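Local coordinates for protein 6-carboxyhexanoate--coa ligase (Bacillus subtilis, PDB 5FLG) that belongs to the 6-carboxyhexanoate--CoA ligase family and binds phosphoaminophosphonic acid-adenylate ester, magnesium ions and pimelic acid, at residues S72-P78 with P249-E255; V147-W152 with L176-V182; K159-H163 with W254-D259. All coordinates share one frame; numbering follows the deposited sequence.

Contact 1 (S72-P78 with P249-E255); sequences SIKTIQP and PILIEWE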
loop_
_atom_site.group_PDB
_atom_site.type_symbol
_atom_site.label_atom_id
_atom_site.label_comp_id
_atom_site.label_asym_id
_atom_site.label_seq_id
_atom_site.Cartn_x
_atom_site.Cartn_y
_atom_site.Cartn_z
ATOM N N SER A 72 -20.250 -9.336 -6.414
ATOM C CA SER A 72 -20.066 -10.368 -7.434
ATOM C C SER A 72 -19.577 -9.728 -8.739
ATOM O O SER A 72 -19.916 -8.578 -9.033
ATOM C CB SER A 72 -21.372 -11.124 -7.685
ATOM O OG SER A 72 -22.371 -10.187 -8.024
ATOM N N ILE A 73 -18.668 -10.430 -9.427
ATOM C CA ILE A 73 -17.997 -9.906 -10.597
ATOM C C ILE A 73 -18.910 -10.008 -11.782
ATOM O O ILE A 73 -19.551 -11.003 -11.992
ATOM C CB ILE A 73 -16.737 -10.745 -10.950
ATOM C CG1 ILE A 73 -15.885 -10.987 -9.713
ATOM C CG2 ILE A 73 -15.905 -10.058 -12.017
ATOM C CD1 ILE A 73 -15.530 -9.746 -8.947
ATOM N N LYS A 74 -18.838 -9.033 -12.651
ATOM C CA LYS A 74 -19.593 -9.055 -13.867
ATOM C C LYS A 74 -18.587 -9.067 -14.979
ATOM O O LYS A 74 -17.671 -8.232 -14.987
ATOM C CB LYS A 74 -20.433 -7.787 -13.970
ATOM C CG LYS A 74 -21.064 -7.601 -15.337
ATOM C CD LYS A 74 -21.926 -8.794 -15.714
ATOM C CE LYS A 74 -22.636 -8.533 -17.031
ATOM N NZ LYS A 74 -23.960 -9.222 -17.089
ATOM N N THR A 75 -18.920 -9.796 -16.031
ATOM C CA THR A 75 -18.045 -9.925 -17.184
ATOM C C THR A 75 -18.735 -9.314 -18.369
ATOM O O THR A 75 -19.819 -9.712 -18.676
ATOM C CB THR A 75 -17.743 -11.425 -17.442
ATOM O OG1 THR A 75 -16.977 -11.919 -16.351
ATOM C CG2 THR A 75 -16.990 -11.642 -18.699
ATOM N N ILE A 76 -18.022 -8.470 -19.107
ATOM C CA ILE A 76 -18.516 -7.811 -20.299
ATOM C C ILE A 76 -17.535 -7.907 -21.440
ATOM O O ILE A 76 -16.349 -8.212 -21.243
ATOM C CB ILE A 76 -18.778 -6.321 -20.054
ATOM C CG1 ILE A 76 -17.514 -5.626 -19.593
ATOM C CG2 ILE A 76 -19.896 -6.108 -19.037
ATOM C CD1 ILE A 76 -17.624 -4.124 -19.535
ATOM N N GLN A 77 -18.054 -7.707 -22.641
ATOM C CA GLN A 77 -17.268 -7.504 -23.841
ATOM C C GLN A 77 -16.592 -6.150 -23.891
ATOM O O GLN A 77 -17.065 -5.204 -23.286
ATOM C CB GLN A 77 -18.151 -7.593 -25.084
ATOM C CG GLN A 77 -18.838 -8.927 -25.263
ATOM C CD GLN A 77 -17.947 -9.961 -25.920
ATOM O OE1 GLN A 77 -17.881 -11.074 -25.447
ATOM N NE2 GLN A 77 -17.284 -9.606 -27.033
ATOM N N PRO A 78 -15.385 -6.103 -24.489
ATOM C CA PRO A 78 -14.782 -4.827 -24.779
ATOM C C PRO A 78 -15.630 -4.106 -25.803
ATOM O O PRO A 78 -16.303 -4.728 -26.608
ATOM C CB PRO A 78 -13.405 -5.196 -25.357
ATOM C CG PRO A 78 -13.629 -6.532 -25.980
ATOM C CD PRO A 78 -14.643 -7.230 -25.098
ATOM N N PRO A 249 -17.121 -4.279 -9.746
ATOM C CA PRO A 249 -16.033 -5.061 -10.321
ATOM C C PRO A 249 -16.373 -5.609 -11.695
ATOM O O PRO A 249 -17.456 -6.138 -11.916
ATOM C CB PRO A 249 -15.810 -6.187 -9.307
ATOM C CG PRO A 249 -17.056 -6.269 -8.503
ATOM C CD PRO A 249 -17.771 -4.954 -8.607
ATOM N N ILE A 250 -15.453 -5.427 -12.630
ATOM C CA ILE A 250 -15.667 -5.740 -14.010
ATOM C C ILE A 250 -14.469 -6.547 -14.517
ATOM O O ILE A 250 -13.321 -6.172 -14.294
ATOM C CB ILE A 250 -15.788 -4.460 -14.820
ATOM C CG1 ILE A 250 -17.085 -3.709 -14.436
ATOM C CG2 ILE A 250 -15.826 -4.777 -16.293
ATOM C CD1 ILE A 250 -18.310 -4.245 -15.135
ATOM N N LEU A 251 -14.748 -7.661 -15.172
ATOM C CA LEU A 251 -13.742 -8.335 -15.993
ATOM C C LEU A 251 -14.130 -8.251 -17.448
ATOM O O LEU A 251 -15.304 -8.391 -17.792
ATOM C CB LEU A 251 -13.616 -9.798 -15.606
ATOM C CG LEU A 251 -12.950 -10.071 -14.273
ATOM C CD1 LEU A 251 -12.996 -11.567 -13.959
ATOM C CD2 LEU A 251 -11.517 -9.563 -14.240
ATOM N N ILE A 252 -13.154 -7.985 -18.306
ATOM C CA ILE A 252 -13.392 -7.985 -19.727
ATOM C C ILE A 252 -13.146 -9.408 -20.277
ATOM O O ILE A 252 -12.122 -10.028 -20.012
ATOM C CB ILE A 252 -12.471 -7.006 -20.436
ATOM C CG1 ILE A 252 -12.582 -5.626 -19.812
ATOM C CG2 ILE A 252 -12.777 -6.990 -21.913
ATOM C CD1 ILE A 252 -13.961 -5.008 -19.943
ATOM N N GLU A 253 -14.081 -9.922 -21.055
ATOM C CA GLU A 253 -13.855 -11.161 -21.770
ATOM C C GLU A 253 -14.416 -10.997 -23.147
ATOM O O GLU A 253 -15.625 -10.815 -23.323
ATOM C CB GLU A 253 -14.520 -12.346 -21.085
ATOM C CG GLU A 253 -14.060 -13.670 -21.676
ATOM C CD GLU A 253 -14.997 -14.830 -21.394
ATOM O OE1 GLU A 253 -15.497 -14.941 -20.248
ATOM O OE2 GLU A 253 -15.176 -15.665 -22.316
ATOM N N TRP A 254 -13.526 -10.993 -24.129
ATOM C CA TRP A 254 -13.968 -10.930 -25.501
ATOM C C TRP A 254 -14.322 -12.325 -26.006
ATOM O O TRP A 254 -13.605 -13.272 -25.740
ATOM C CB TRP A 254 -12.890 -10.339 -26.335
ATOM C CG TRP A 254 -13.108 -10.510 -27.782
ATOM C CD1 TRP A 254 -13.954 -9.800 -28.559
ATOM C CD2 TRP A 254 -12.426 -11.420 -28.645
ATOM N NE1 TRP A 254 -13.855 -10.216 -29.859
ATOM C CE2 TRP A 254 -12.906 -11.198 -29.942
ATOM C CE3 TRP A 254 -11.418 -12.370 -28.452
ATOM C CZ2 TRP A 254 -12.401 -11.868 -31.050
ATOM C CZ3 TRP A 254 -10.941 -13.058 -29.551
ATOM C CH2 TRP A 254 -11.456 -12.819 -30.830
ATOM N N GLU A 255 -15.519 -12.473 -26.554
ATOM C CA GLU A 255 -15.993 -13.765 -27.069
ATOM C C GLU A 255 -15.652 -13.906 -28.526
ATOM O O GLU A 255 -16.270 -13.264 -29.382
ATOM C CB GLU A 255 -17.517 -13.870 -26.928
ATOM C CG GLU A 255 -18.018 -13.619 -25.518
ATOM C CD GLU A 255 -18.208 -14.889 -24.722
ATOM O OE1 GLU A 255 -18.923 -15.791 -25.214
ATOM O OE2 GLU A 255 -17.682 -14.967 -23.590
#

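Contact 2 (V147-W152 with L176-V182); sequences VSRMDW and LALASKV. With ANP (phosphoaminophosphonic acid-adenylate ester), chain D.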
loop_
_atom_site.group_PDB
_atom_site.type_symbol
_atom_site.label_atom_id
_atom_site.label_comp_id
_atom_site.label_asym_id
_atom_site.label_seq_id
_atom_site.Cartn_x
_atom_site.Cartn_y
_atom_site.Cartn_z
ATOM N N VAL A 147 -11.223 5.235 -11.396
ATOM C CA VAL A 147 -11.931 4.020 -11.728
ATOM C C VAL A 147 -11.088 2.819 -11.322
ATOM O O VAL A 147 -9.877 2.783 -11.555
ATOM C CB VAL A 147 -12.215 3.971 -13.234
ATOM C CG1 VAL A 147 -12.977 2.706 -13.590
ATOM C CG2 VAL A 147 -13.007 5.218 -13.644
ATOM N N SER A 148 -11.715 1.899 -10.612
ATOM C CA SER A 148 -11.006 0.810 -10.034
ATOM C C SER A 148 -11.763 -0.514 -10.262
ATOM O O SER A 148 -12.915 -0.513 -10.695
ATOM C CB SER A 148 -10.833 1.110 -8.561
ATOM O OG SER A 148 -9.975 0.183 -7.954
ATOM N N ARG A 149 -11.114 -1.632 -9.940
ATOM C CA ARG A 149 -11.758 -2.941 -9.897
ATOM C C ARG A 149 -12.228 -3.358 -11.255
ATOM O O ARG A 149 -13.357 -3.858 -11.415
ATOM C CB ARG A 149 -12.937 -2.926 -8.946
ATOM C CG ARG A 149 -12.490 -2.787 -7.515
ATOM C CD ARG A 149 -13.677 -2.728 -6.596
ATOM N NE ARG A 149 -13.231 -2.694 -5.209
ATOM C CZ ARG A 149 -13.955 -3.143 -4.198
ATOM N NH1 ARG A 149 -15.207 -3.571 -4.410
ATOM N NH2 ARG A 149 -13.434 -3.148 -2.983
ATOM N N MET A 150 -11.398 -3.078 -12.255
ATOM C CA MET A 150 -11.613 -3.628 -13.582
ATOM C C MET A 150 -10.313 -4.248 -14.075
ATOM O O MET A 150 -9.233 -3.845 -13.645
ATOM C CB MET A 150 -12.090 -2.575 -14.545
ATOM C CG MET A 150 -11.035 -1.546 -14.955
ATOM S SD MET A 150 -10.757 -0.312 -13.685
ATOM C CE MET A 150 -9.826 0.925 -14.563
ATOM N N ASP A 151 -10.411 -5.231 -14.956
ATOM C CA ASP A 151 -9.199 -5.891 -15.508
ATOM C C ASP A 151 -9.625 -6.773 -16.659
ATOM O O ASP A 151 -10.835 -6.915 -16.930
ATOM C CB ASP A 151 -8.563 -6.754 -14.431
ATOM C CG ASP A 151 -7.032 -6.957 -14.623
ATOM O OD1 ASP A 151 -6.525 -6.792 -15.749
ATOM O OD2 ASP A 151 -6.353 -7.195 -13.606
ATOM N N TRP A 152 -8.635 -7.367 -17.331
ATOM C CA TRP A 152 -8.842 -8.094 -18.553
ATOM C C TRP A 152 -7.754 -9.161 -18.572
ATOM O O TRP A 152 -6.611 -8.826 -18.776
ATOM C CB TRP A 152 -8.626 -7.149 -19.726
ATOM C CG TRP A 152 -9.078 -7.690 -21.027
ATOM C CD1 TRP A 152 -9.235 -8.999 -21.349
ATOM C CD2 TRP A 152 -9.231 -6.964 -22.240
ATOM N NE1 TRP A 152 -9.561 -9.125 -22.662
ATOM C CE2 TRP A 152 -9.558 -7.884 -23.237
ATOM C CE3 TRP A 152 -9.085 -5.629 -22.588
ATOM C CZ2 TRP A 152 -9.943 -7.491 -24.508
ATOM C CZ3 TRP A 152 -9.330 -5.260 -23.866
ATOM C CH2 TRP A 152 -9.758 -6.179 -24.826
ATOM N N LEU A 176 -8.657 0.172 -22.626
ATOM C CA LEU A 176 -9.893 -0.395 -23.154
ATOM C C LEU A 176 -10.715 -1.042 -22.032
ATOM O O LEU A 176 -11.964 -1.008 -22.050
ATOM C CB LEU A 176 -9.612 -1.345 -24.320
ATOM C CG LEU A 176 -10.804 -1.928 -25.096
ATOM C CD1 LEU A 176 -11.851 -0.877 -25.501
ATOM C CD2 LEU A 176 -10.290 -2.660 -26.318
ATOM N N ALA A 177 -10.046 -1.626 -21.042
ATOM C CA ALA A 177 -10.785 -2.159 -19.901
ATOM C C ALA A 177 -11.505 -1.043 -19.161
ATOM O O ALA A 177 -12.702 -1.194 -18.780
ATOM C CB ALA A 177 -9.888 -2.897 -18.952
ATOM N N LEU A 178 -10.766 0.044 -18.904
ATOM C CA LEU A 178 -11.353 1.213 -18.262
ATOM C C LEU A 178 -12.526 1.772 -19.051
ATOM O O LEU A 178 -13.591 2.037 -18.496
ATOM C CB LEU A 178 -10.288 2.297 -18.056
ATOM C CG LEU A 178 -10.728 3.494 -17.214
ATOM C CD1 LEU A 178 -9.519 4.192 -16.598
ATOM C CD2 LEU A 178 -11.528 4.467 -18.071
ATOM N N ALA A 179 -12.276 2.049 -20.330
ATOM C CA ALA A 179 -13.250 2.653 -21.158
ATOM C C ALA A 179 -14.493 1.805 -21.273
ATOM O O ALA A 179 -15.581 2.350 -21.332
ATOM C CB ALA A 179 -12.720 2.990 -22.521
ATOM N N SER A 180 -14.327 0.490 -21.372
ATOM C CA SER A 180 -15.479 -0.392 -21.408
ATOM C C SER A 180 -16.306 -0.368 -20.115
ATOM O O SER A 180 -17.545 -0.332 -20.138
ATOM C CB SER A 180 -15.031 -1.811 -21.741
ATOM O OG SER A 180 -14.420 -1.818 -23.002
ATOM N N LYS A 181 -15.635 -0.424 -18.979
ATOM C CA LYS A 181 -16.358 -0.293 -17.730
ATOM C C LYS A 181 -17.090 1.041 -17.656
ATOM O O LYS A 181 -18.279 1.088 -17.332
ATOM C CB LYS A 181 -15.438 -0.402 -16.525
ATOM C CG LYS A 181 -16.112 0.105 -15.266
ATOM C CD LYS A 181 -15.459 -0.385 -13.992
ATOM C CE LYS A 181 -15.992 0.409 -12.824
ATOM N NZ LYS A 181 -15.525 -0.092 -11.515
ATOM N N VAL A 182 -16.388 2.118 -18.006
ATOM C CA VAL A 182 -16.940 3.438 -17.872
ATOM C C VAL A 182 -18.132 3.611 -18.817
ATOM O O VAL A 182 -19.161 4.148 -18.431
ATOM C CB VAL A 182 -15.871 4.503 -18.114
ATOM C CG1 VAL A 182 -16.494 5.883 -18.226
ATOM C CG2 VAL A 182 -14.865 4.491 -16.971
HETATM P PG ANP D . 0.381 4.995 -15.897
HETATM O O1G ANP D . 1.442 4.331 -15.063
HETATM O O2G ANP D . 0.963 5.868 -16.975
HETATM O O3G ANP D . -0.683 4.097 -16.437
HETATM P PB ANP D . -1.998 6.536 -15.009
HETATM O O1B ANP D . -2.820 5.313 -15.208
HETATM O O2B ANP D . -2.209 7.500 -13.900
HETATM N N3B ANP D . -0.357 6.050 -14.771
HETATM P PA ANP D . -2.444 6.904 -17.828
HETATM O O1A ANP D . -1.606 7.461 -18.883
HETATM O O2A ANP D . -2.815 5.450 -17.764
HETATM O O3A ANP D . -1.947 7.397 -16.379
HETATM O "O5'" ANP D . -3.840 7.779 -17.926
HETATM C "C5'" ANP D . -3.819 9.109 -18.359
HETATM C "C4'" ANP D . -4.689 9.961 -17.432
HETATM O "O4'" ANP D . -6.006 9.398 -17.389
HETATM C "C3'" ANP D . -4.167 9.968 -16.003
HETATM O "O3'" ANP D . -3.298 11.070 -15.770
HETATM C "C2'" ANP D . -5.421 10.145 -15.197
HETATM O "O2'" ANP D . -5.788 11.525 -15.220
HETATM C "C1'" ANP D . -6.413 9.368 -16.016
HETATM N N9 ANP D . -6.505 8.007 -15.475
HETATM C C8 ANP D . -5.595 6.977 -15.600
HETATM N N7 ANP D . -6.087 5.852 -15.029
HETATM C C5 ANP D . -7.304 6.180 -14.497
HETATM C C6 ANP D . -8.357 5.507 -13.719
HETATM N N6 ANP D . -8.246 4.233 -13.334
HETATM N N1 ANP D . -9.468 6.202 -13.390
HETATM C C2 ANP D . -9.604 7.490 -13.725
HETATM N N3 ANP D . -8.736 8.173 -14.490
HETATM C C4 ANP D . -7.547 7.595 -14.790
#

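Contact 3 (K159-H163 with W254-D259); sequences KWALH and WEEDHD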
loop_
_atom_site.group_PDB
_atom_site.type_symbol
_atom_site.label_atom_id
_atom_site.label_comp_id
_atom_site.label_asym_id
_atom_site.label_seq_id
_atom_site.Cartn_x
_atom_site.Cartn_y
_atom_site.Cartn_z
ATOM N N LYS A 159 -5.594 -12.675 -27.452
ATOM C CA LYS A 159 -6.444 -13.190 -28.517
ATOM C C LYS A 159 -7.249 -12.084 -29.175
ATOM O O LYS A 159 -7.215 -11.922 -30.401
ATOM C CB LYS A 159 -7.395 -14.242 -27.967
ATOM C CG LYS A 159 -7.996 -15.089 -29.055
ATOM C CD LYS A 159 -8.381 -16.480 -28.573
ATOM C CE LYS A 159 -8.582 -17.393 -29.776
ATOM N NZ LYS A 159 -8.951 -18.786 -29.399
ATOM N N TRP A 160 -7.832 -11.208 -28.356
ATOM C CA TRP A 160 -8.555 -10.068 -28.909
ATOM C C TRP A 160 -7.672 -9.169 -29.782
ATOM O O TRP A 160 -8.049 -8.747 -30.875
ATOM C CB TRP A 160 -9.193 -9.245 -27.779
ATOM C CG TRP A 160 -9.727 -7.972 -28.264
ATOM C CD1 TRP A 160 -11.019 -7.709 -28.638
ATOM C CD2 TRP A 160 -9.022 -6.750 -28.372
ATOM N NE1 TRP A 160 -11.130 -6.406 -29.063
ATOM C CE2 TRP A 160 -9.924 -5.788 -28.884
ATOM C CE3 TRP A 160 -7.701 -6.371 -28.123
ATOM C CZ2 TRP A 160 -9.559 -4.479 -29.115
ATOM C CZ3 TRP A 160 -7.327 -5.072 -28.390
ATOM C CH2 TRP A 160 -8.255 -4.130 -28.855
ATOM N N ALA A 161 -6.456 -8.904 -29.340
ATOM C CA ALA A 161 -5.625 -7.993 -30.090
ATOM C C ALA A 161 -5.199 -8.585 -31.430
ATOM O O ALA A 161 -5.155 -7.902 -32.448
ATOM C CB ALA A 161 -4.414 -7.622 -29.273
ATOM N N LEU A 162 -4.990 -9.883 -31.444
ATOM C CA LEU A 162 -4.662 -10.582 -32.691
ATOM C C LEU A 162 -5.808 -10.436 -33.670
ATOM O O LEU A 162 -5.632 -9.907 -34.761
ATOM C CB LEU A 162 -4.412 -12.066 -32.411
ATOM C CG LEU A 162 -3.935 -12.930 -33.579
ATOM C CD1 LEU A 162 -2.862 -12.232 -34.399
ATOM C CD2 LEU A 162 -3.418 -14.250 -33.039
ATOM N N HIS A 163 -7.006 -10.811 -33.245
ATOM C CA HIS A 163 -8.168 -10.649 -34.111
ATOM C C HIS A 163 -8.350 -9.203 -34.569
ATOM O O HIS A 163 -8.892 -8.968 -35.641
ATOM C CB HIS A 163 -9.452 -11.130 -33.444
ATOM C CG HIS A 163 -10.692 -10.852 -34.252
ATOM N ND1 HIS A 163 -11.277 -9.600 -34.322
ATOM C CD2 HIS A 163 -11.489 -11.674 -34.981
ATOM C CE1 HIS A 163 -12.383 -9.667 -35.043
ATOM N NE2 HIS A 163 -12.529 -10.912 -35.462
ATOM N N TRP A 254 -13.526 -10.993 -24.129
ATOM C CA TRP A 254 -13.968 -10.930 -25.501
ATOM C C TRP A 254 -14.322 -12.325 -26.006
ATOM O O TRP A 254 -13.605 -13.272 -25.740
ATOM C CB TRP A 254 -12.890 -10.339 -26.335
ATOM C CG TRP A 254 -13.108 -10.510 -27.782
ATOM C CD1 TRP A 254 -13.954 -9.800 -28.559
ATOM C CD2 TRP A 254 -12.426 -11.420 -28.645
ATOM N NE1 TRP A 254 -13.855 -10.216 -29.859
ATOM C CE2 TRP A 254 -12.906 -11.198 -29.942
ATOM C CE3 TRP A 254 -11.418 -12.370 -28.452
ATOM C CZ2 TRP A 254 -12.401 -11.868 -31.050
ATOM C CZ3 TRP A 254 -10.941 -13.058 -29.551
ATOM C CH2 TRP A 254 -11.456 -12.819 -30.830
ATOM N N GLU A 255 -15.519 -12.473 -26.554
ATOM C CA GLU A 255 -15.993 -13.765 -27.069
ATOM C C GLU A 255 -15.652 -13.906 -28.526
ATOM O O GLU A 255 -16.270 -13.264 -29.382
ATOM C CB GLU A 255 -17.517 -13.870 -26.928
ATOM C CG GLU A 255 -18.018 -13.619 -25.518
ATOM C CD GLU A 255 -18.208 -14.889 -24.722
ATOM O OE1 GLU A 255 -18.923 -15.791 -25.214
ATOM O OE2 GLU A 255 -17.682 -14.967 -23.590
ATOM N N GLU A 256 -14.662 -14.731 -28.804
ATOM C CA GLU A 256 -14.240 -14.987 -30.151
ATOM C C GLU A 256 -15.431 -15.576 -30.865
ATOM O O GLU A 256 -15.668 -15.313 -32.012
ATOM C CB GLU A 256 -13.062 -15.955 -30.143
ATOM C CG GLU A 256 -12.911 -16.798 -31.390
ATOM C CD GLU A 256 -11.488 -17.262 -31.634
ATOM O OE1 GLU A 256 -10.557 -16.440 -31.514
ATOM O OE2 GLU A 256 -11.313 -18.446 -31.959
ATOM N N ASP A 257 -16.177 -16.370 -30.131
ATOM C CA ASP A 257 -17.250 -17.132 -30.675
ATOM C C ASP A 257 -18.264 -16.213 -31.336
ATOM O O ASP A 257 -18.758 -16.581 -32.379
ATOM C CB ASP A 257 -17.846 -18.099 -29.636
ATOM C CG ASP A 257 -16.987 -19.351 -29.457
ATOM O OD1 ASP A 257 -16.208 -19.681 -30.371
ATOM O OD2 ASP A 257 -17.068 -19.999 -28.403
ATOM N N HIS A 258 -18.509 -15.007 -30.806
ATOM C CA HIS A 258 -19.486 -14.119 -31.401
ATOM C C HIS A 258 -18.897 -13.475 -32.658
ATOM O O HIS A 258 -19.111 -12.313 -32.960
ATOM C CB HIS A 258 -19.803 -12.973 -30.449
ATOM C CG HIS A 258 -20.459 -13.374 -29.187
ATOM N ND1 HIS A 258 -21.022 -12.457 -28.336
ATOM C CD2 HIS A 258 -20.640 -14.580 -28.618
ATOM C CE1 HIS A 258 -21.513 -13.081 -27.285
ATOM N NE2 HIS A 258 -21.293 -14.372 -27.435
ATOM N N ASP A 259 -18.265 -14.294 -33.472
ATOM C CA ASP A 259 -17.770 -13.856 -34.780
ATOM C C ASP A 259 -18.279 -14.761 -35.888
ATOM O O ASP A 259 -18.055 -14.485 -37.068
ATOM C CB ASP A 259 -16.238 -13.851 -34.807
ATOM C CG ASP A 259 -15.642 -12.657 -34.086
ATOM O OD1 ASP A 259 -16.406 -11.785 -33.618
ATOM O OD2 ASP A 259 -14.401 -12.594 -33.979
#

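Contact 1 (S72-P78 with P249-E255)
Ile-76 lays its CG1–CD1 arm across the two isoleucines of the neighbouring strand, Ile-250 and Ile-252. Its CG1 stands in the crowded position between backbone N and carbonyl carbon (chi1 58°), which swings the arm over the partner strand: CG1 comes 3.6 Å from Ile-252 CD1, while CD1 lies 3.8 Å from Ile-250 CG2. The three branched chains interlock at a slant and turn their common face to helix 170-184, where Ile-250 touches Lys-181 and Ile-252 touches Ser-180. On the reverse face Leu-251 lies beside Thr-75, and its CG is met at 3.7 Å by Ile-73 CG2. Ile-73 also sends its other branch to Pro-249, with CD1 3.6 Å from the ring carbon CB; Phe-8 of strand 8-17 packs on both Ile-73 and Leu-251.

Between these two faces runs a parallel pairing of strands 74-76 and 250-252, part of a small three-stranded parallel sheet in which 250-252 is the middle strand. The strand directions diverge by 33°, a marked twist. Lys-74 N donates to Pro-249 O, Leu-251 N to Lys-74 O, and Ile-76 N to Leu-251 O; the short closing bond runs from Glu-253 N to Ile-76 O (2.8 Å).

Past the strands, the puckered ring of Pro-78 takes over the packing. Its CD, the carbon next to the ring nitrogen, touches Ile-252 CG2 at 3.7 Å and Trp-254 CB at 3.8 Å, wedging between the last strand residue's side chain and the base of the tryptophan. On the more exposed face, Thr-75 turns its methyl CG2 to Glu-253 CB, 3.5 Å away.

Contact 2 (V147-W152 with L176-V182)
Met-150 and Lys-181 reach one another's segments through contrasting torsions. The methionine holds CG between its own N and carbonyl carbon (chi1 71°) and bends again at chi2 (-77°), folding CE back onto Leu-178, whose CB is 3.8 Å away. Lys-181 does the reverse: it is stretched from the helix almost straight, with CG anti to the backbone N (chi1 164°), past Met-150 CB to the loop before the strand. This is beta-alpha packing, the edge strand 150-151 of a small parallel sheet and its preceding loop lying against helix 170-184, and it forms one wall of the nucleotide pocket.

The extended lysine ends on backbone oxygens. NZ donates to Ser-148 O at 2.8 Å, nearly in line with the carbonyl, and also bonds to Gln-248 O and Leu-245 O, so three carbonyl oxygens grip this buried ammonium, tying helix 170-184 to the loop at Ser-148 and to the chain around Leu-245 and Gln-248. On the way its CE meets Val-147 CG1 tip to tip at 3.9 Å, while the other valine methyl, CG2, touches Val-182 CG2. At the far end of the strand, Trp-152 presents the edge of its six-membered ring to Leu-176, Trp-152 CZ3 lying 3.7 Å from Leu-176 CD2; Asn-156 takes up the indole NE1.

The hydrogen bonds of Val-147 to the adenine come from its backbone, the familiar main-chain recognition of this base, while CB and CG2 pack near N1. Its N donates to ANP N1 at 2.8 Å, and its O accepts from ANP N6 at the same distance, a pair that fixes the rotation of the base in its plane. The helix contributes a hydrophobic lid from one side: Leu-178 CD1 stands over the purine plane, 3.4 Å from ANP C6.

Contact 3 (K159-H163 with W254-D259)
An aromatic contact fastens the C-terminal tail, beyond strand 250-252, to helix 154-164 at the periphery of the molecule, with Trp-254 lying across Trp-160 and flanked by Lys-159 and His-163. Trp-160 points the edge of its five-membered ring at the face of the Trp-254 five-membered ring, the planes standing at 81°; its CD1 lies 3.6 Å from Trp-254 CG. A CH-pi contact reinforces the same face, Trp-160 CA sitting 4.0 Å from the centroid of the Trp-254 six-membered ring. Over the opposite face lies the tail itself: Glu-256 N stands 3.9 Å above the centre of the Trp-254 six-membered ring, so the indole is sandwiched between helix and tail.

Around the rim the helix supplies two more side chains. Lys-159 runs past the edge with CG in the indole plane, 3.6 Å from Trp-254 CZ3; its weak salt bridge to Glu-256 is doubtful, the two chain ends being placed too close in the model. One turn on, His-163 sets CB 3.7 Å from Trp-254 CH2 and inclines its ring at 51° to the six-membered ring of Trp-254, neither stacked nor edge-on; the carboxylate of Asp-259 lies nearby.

At the start of the tail, Trp-254 N is held by Asn-156 OD1. Trp-160 also meets Trp-152 further inward; Trp-160, His-163 and Trp-254 form an aromatic cluster built on a T-shaped (edge-to-face) tryptophan pair, with a charged outer rim.

Strand 250-252 and the tail after it tie the three contacts together. Contacts 1 and 2, with centres about 9 Å apart, share the parallel sheet: Ile-250 N and Ile-252 N probably bond to Arg-149 O and Asp-151 O. Contact 3 lies about 14 Å from the centre of contact 1 and about 18 Å from that of contact 2; strand 150-151, helix 154-164 and helix 170-184, consecutive in the chain, link it to contact 2. In sequence both segments of contact 2 fall between those of contact 1, whereas contact 3 alternates with both others. The C-terminal segment thus joins parts far apart in sequence, while contact 2 alone of the three lines the nucleotide pocket.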